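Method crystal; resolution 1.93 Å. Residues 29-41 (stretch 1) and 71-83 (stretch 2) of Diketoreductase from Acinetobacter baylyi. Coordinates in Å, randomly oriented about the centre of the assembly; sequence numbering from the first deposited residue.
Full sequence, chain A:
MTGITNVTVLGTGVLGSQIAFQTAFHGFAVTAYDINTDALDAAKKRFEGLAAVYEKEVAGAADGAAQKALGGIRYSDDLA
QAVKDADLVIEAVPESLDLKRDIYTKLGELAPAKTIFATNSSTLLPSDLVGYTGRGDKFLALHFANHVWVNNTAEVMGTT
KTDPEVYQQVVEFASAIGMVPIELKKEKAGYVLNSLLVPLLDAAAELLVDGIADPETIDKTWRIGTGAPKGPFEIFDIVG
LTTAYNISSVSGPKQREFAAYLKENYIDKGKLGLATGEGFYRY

Stretch 1 (29-41) AVTAYDINTDALD
Stretch 2, residues 71-83: GGIRYSDDLAQAV

Strands 29-33 and 74-76 run parallel, their axes 29° apart and 4.6 Å at closest approach, in the register T31-R74, A32-Y75, Y33-S76 (CA-CA 4.5, 5.0 and 5.0 Å); about 732 Å² is buried. Before the strand, G72 O accepts a weak bond from a water that also accepts from V30 N (2.9 Å). I73 (chi1 m, chi2 t) brings CG2 to 4.3 Å from A32 CB, an apolar contact in a buried site. The ladder begins where R74 N donates to V30 O (3.0 Å, 174°) and continues as A32 N donates to R74 O (2.7 Å). The R74 side chain, poorly ordered, runs t, t and then turns at chi3 (p) and chi4 (94°), placing NH2 3.0 Å from T31 OG1 (chi1 m), with T31 CG2 over one guanidinium face. Y75 (chi1 m) lies on the A32 face, its CB 4.1 Å from L40 CD2. S76 N donates to A32 O (3.0 Å) and S76 O accepts from D34 N (3.2 Å), completing the ladder, while S76 OG (chi1 t) accepts from D78 N (3.3 Å). D77 (chi1 p) leaves the strand conformation (phi/psi -122/26, against -96/137 at R74); its CA makes a CA-H...O contact with D34 O (3.1 Å), and its OD2 lies 3.4 Å from N36 CA. Past N-cap D78, L79 (t, p) sets CD1 over one face of the Y33 ring (chi1 t, chi2 84°), a CH-pi contact 4.1 Å from the ring centroid and 6° off its normal; small A82 fits CB 4.0 Å from Y33 CD1.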

# COMPACT_ATOMS: atom_id res chain seq x y z
N ALA A 29 -30.88 -21.02 -2.38
CA ALA A 29 -31.55 -21.66 -1.24
C ALA A 29 -30.52 -21.96 -0.18
O ALA A 29 -29.70 -22.87 -0.34
CB ALA A 29 -32.23 -22.95 -1.69
N VAL A 30 -30.58 -21.20 0.90
CA VAL A 30 -29.54 -21.22 1.92
C VAL A 30 -30.00 -21.93 3.17
O VAL A 30 -31.10 -21.68 3.67
CB VAL A 30 -29.10 -19.78 2.26
CG1 VAL A 30 -28.14 -19.74 3.44
CG2 VAL A 30 -28.44 -19.14 1.04
N THR A 31 -29.14 -22.81 3.66
CA THR A 31 -29.30 -23.38 4.99
C THR A 31 -28.13 -22.89 5.85
O THR A 31 -26.97 -23.02 5.46
CB THR A 31 -29.24 -24.91 4.95
OG1 THR A 31 -30.29 -25.41 4.10
CG2 THR A 31 -29.41 -25.49 6.34
N ALA A 32 -28.43 -22.30 7.00
CA ALA A 32 -27.40 -21.88 7.94
C ALA A 32 -27.28 -22.93 9.02
O ALA A 32 -28.26 -23.25 9.70
CB ALA A 32 -27.78 -20.54 8.55
N TYR A 33 -26.07 -23.46 9.21
CA TYR A 33 -25.85 -24.51 10.18
C TYR A 33 -25.04 -24.01 11.37
O TYR A 33 -24.08 -23.24 11.24
CB TYR A 33 -25.16 -25.73 9.54
CG TYR A 33 -24.62 -26.64 10.61
CD1 TYR A 33 -25.44 -27.59 11.21
CD2 TYR A 33 -23.30 -26.55 11.03
CE1 TYR A 33 -24.96 -28.43 12.21
CE2 TYR A 33 -22.80 -27.38 12.02
CZ TYR A 33 -23.63 -28.32 12.60
OH TYR A 33 -23.14 -29.14 13.58
N ASP A 34 -25.44 -24.44 12.56
CA ASP A 34 -24.64 -24.16 13.74
C ASP A 34 -24.99 -25.20 14.80
O ASP A 34 -25.86 -26.05 14.58
CB ASP A 34 -24.84 -22.73 14.22
CG ASP A 34 -23.60 -22.17 14.90
OD1 ASP A 34 -22.86 -22.93 15.56
OD2 ASP A 34 -23.33 -20.97 14.76
N ILE A 35 -24.33 -25.14 15.95
CA ILE A 35 -24.26 -26.32 16.81
C ILE A 35 -25.50 -26.59 17.65
O ILE A 35 -25.78 -27.75 17.97
CB ILE A 35 -23.00 -26.32 17.70
CG1 ILE A 35 -23.01 -25.13 18.66
CG2 ILE A 35 -21.76 -26.27 16.81
CD1 ILE A 35 -21.77 -25.06 19.56
N ASN A 36 -26.26 -25.57 18.02
CA ASN A 36 -27.46 -25.83 18.80
C ASN A 36 -28.47 -24.73 18.56
O ASN A 36 -28.23 -23.85 17.72
CB ASN A 36 -27.12 -26.01 20.29
CG ASN A 36 -26.43 -24.81 20.88
OD1 ASN A 36 -26.57 -23.69 20.39
ND2 ASN A 36 -25.66 -25.03 21.95
N THR A 37 -29.60 -24.77 19.25
CA THR A 37 -30.66 -23.81 18.99
C THR A 37 -30.29 -22.43 19.54
O THR A 37 -30.74 -21.41 19.03
CB THR A 37 -32.03 -24.24 19.54
OG1 THR A 37 -32.00 -24.21 20.97
CG2 THR A 37 -32.38 -25.64 19.06
N ASP A 38 -29.47 -22.40 20.59
CA ASP A 38 -28.96 -21.13 21.09
C ASP A 38 -28.14 -20.39 20.02
O ASP A 38 -28.32 -19.19 19.81
CB ASP A 38 -28.10 -21.30 22.34
CG ASP A 38 -28.93 -21.63 23.57
OD1 ASP A 38 -30.17 -21.47 23.53
OD2 ASP A 38 -28.32 -22.02 24.59
N ALA A 39 -27.22 -21.09 19.36
CA ALA A 39 -26.44 -20.48 18.29
C ALA A 39 -27.34 -20.11 17.11
O ALA A 39 -27.13 -19.11 16.43
CB ALA A 39 -25.35 -21.43 17.83
N LEU A 40 -28.34 -20.94 16.84
CA LEU A 40 -29.26 -20.64 15.75
C LEU A 40 -30.14 -19.42 16.04
O LEU A 40 -30.49 -18.67 15.13
CB LEU A 40 -30.12 -21.86 15.40
CG LEU A 40 -29.39 -23.05 14.79
CD1 LEU A 40 -30.37 -24.19 14.64
CD2 LEU A 40 -28.79 -22.67 13.44
N ASP A 41 -30.49 -19.24 17.31
CA ASP A 41 -31.22 -18.04 17.72
C ASP A 41 -30.37 -16.80 17.49
O ASP A 41 -30.87 -15.78 17.01
CB ASP A 41 -31.63 -18.11 19.19
CG ASP A 41 -32.74 -19.14 19.45
OD1 ASP A 41 -33.44 -19.54 18.49
OD2 ASP A 41 -32.91 -19.53 20.63
N GLY A 71 -36.49 -14.29 5.40
CA GLY A 71 -37.50 -15.28 5.72
C GLY A 71 -37.30 -16.60 5.01
O GLY A 71 -37.86 -17.62 5.45
N GLY A 72 -36.52 -16.60 3.93
CA GLY A 72 -36.30 -17.83 3.18
C GLY A 72 -35.15 -18.70 3.69
O GLY A 72 -35.00 -19.83 3.21
N ILE A 73 -34.35 -18.20 4.62
CA ILE A 73 -33.20 -18.94 5.17
C ILE A 73 -33.64 -20.10 6.08
O ILE A 73 -34.46 -19.92 6.99
CB ILE A 73 -32.26 -18.00 5.98
CG1 ILE A 73 -31.57 -17.02 5.02
CG2 ILE A 73 -31.28 -18.80 6.80
CD1 ILE A 73 -30.83 -15.91 5.70
N ARG A 74 -33.10 -21.28 5.84
CA ARG A 74 -33.40 -22.45 6.66
C ARG A 74 -32.32 -22.61 7.74
O ARG A 74 -31.13 -22.44 7.44
CB ARG A 74 -33.49 -23.69 5.77
CG ARG A 74 -33.97 -24.96 6.49
CD ARG A 74 -34.31 -26.09 5.51
NE ARG A 74 -33.15 -26.62 4.80
CZ ARG A 74 -32.45 -27.69 5.19
NH1 ARG A 74 -32.79 -28.34 6.30
NH2 ARG A 74 -31.42 -28.11 4.48
N TYR A 75 -32.72 -22.91 8.97
CA TYR A 75 -31.78 -23.06 10.07
C TYR A 75 -31.71 -24.50 10.46
O TYR A 75 -32.75 -25.17 10.53
CB TYR A 75 -32.25 -22.28 11.30
CG TYR A 75 -32.43 -20.82 11.07
CD1 TYR A 75 -31.46 -19.91 11.47
CD2 TYR A 75 -33.58 -20.33 10.44
CE1 TYR A 75 -31.62 -18.55 11.26
CE2 TYR A 75 -33.75 -18.97 10.21
CZ TYR A 75 -32.76 -18.09 10.63
OH TYR A 75 -32.89 -16.74 10.44
N SER A 76 -30.51 -24.98 10.73
CA SER A 76 -30.34 -26.39 11.08
C SER A 76 -29.24 -26.57 12.11
O SER A 76 -28.22 -25.88 12.06
CB SER A 76 -29.99 -27.17 9.81
OG SER A 76 -29.86 -28.55 10.07
N ASP A 77 -29.44 -27.49 13.06
CA ASP A 77 -28.34 -27.88 13.94
C ASP A 77 -28.09 -29.37 13.84
O ASP A 77 -27.57 -30.00 14.76
CB ASP A 77 -28.53 -27.42 15.39
CG ASP A 77 -29.70 -28.09 16.10
OD1 ASP A 77 -30.47 -28.87 15.48
OD2 ASP A 77 -29.84 -27.83 17.32
N ASP A 78 -28.45 -29.92 12.69
CA ASP A 78 -28.22 -31.32 12.39
C ASP A 78 -27.41 -31.36 11.10
O ASP A 78 -27.97 -31.19 10.02
CB ASP A 78 -29.57 -32.02 12.21
CG ASP A 78 -29.44 -33.51 11.91
OD1 ASP A 78 -28.32 -33.98 11.62
OD2 ASP A 78 -30.47 -34.20 11.97
N LEU A 79 -26.10 -31.57 11.21
CA LEU A 79 -25.21 -31.46 10.04
C LEU A 79 -25.68 -32.32 8.86
O LEU A 79 -25.75 -31.85 7.72
CB LEU A 79 -23.77 -31.79 10.45
CG LEU A 79 -22.66 -31.61 9.40
CD1 LEU A 79 -22.66 -30.18 8.87
CD2 LEU A 79 -21.32 -31.94 10.03
N ALA A 80 -26.02 -33.59 9.14
CA ALA A 80 -26.48 -34.50 8.10
C ALA A 80 -27.67 -33.92 7.34
O ALA A 80 -27.69 -33.94 6.11
CB ALA A 80 -26.86 -35.85 8.72
N GLN A 81 -28.64 -33.40 8.08
CA GLN A 81 -29.83 -32.78 7.49
C GLN A 81 -29.47 -31.46 6.80
O GLN A 81 -30.03 -31.12 5.76
CB GLN A 81 -30.89 -32.52 8.56
CG GLN A 81 -31.45 -33.80 9.18
CD GLN A 81 -32.12 -34.69 8.14
OE1 GLN A 81 -32.83 -34.20 7.27
NE2 GLN A 81 -31.87 -36.00 8.22
N ALA A 82 -28.53 -30.71 7.40
CA ALA A 82 -28.13 -29.42 6.85
C ALA A 82 -27.51 -29.52 5.46
O ALA A 82 -27.62 -28.59 4.65
CB ALA A 82 -27.16 -28.73 7.79
N VAL A 83 -26.85 -30.63 5.17
CA VAL A 83 -26.12 -30.73 3.90
C VAL A 83 -26.65 -31.82 2.97
O VAL A 83 -25.98 -32.18 2.00
CB VAL A 83 -24.63 -31.01 4.14
CG1 VAL A 83 -24.00 -29.92 5.00
CG2 VAL A 83 -24.45 -32.38 4.76
O HOH W 1 -32.77 -19.34 1.14
O HOH W 2 -24.83 -32.00 13.99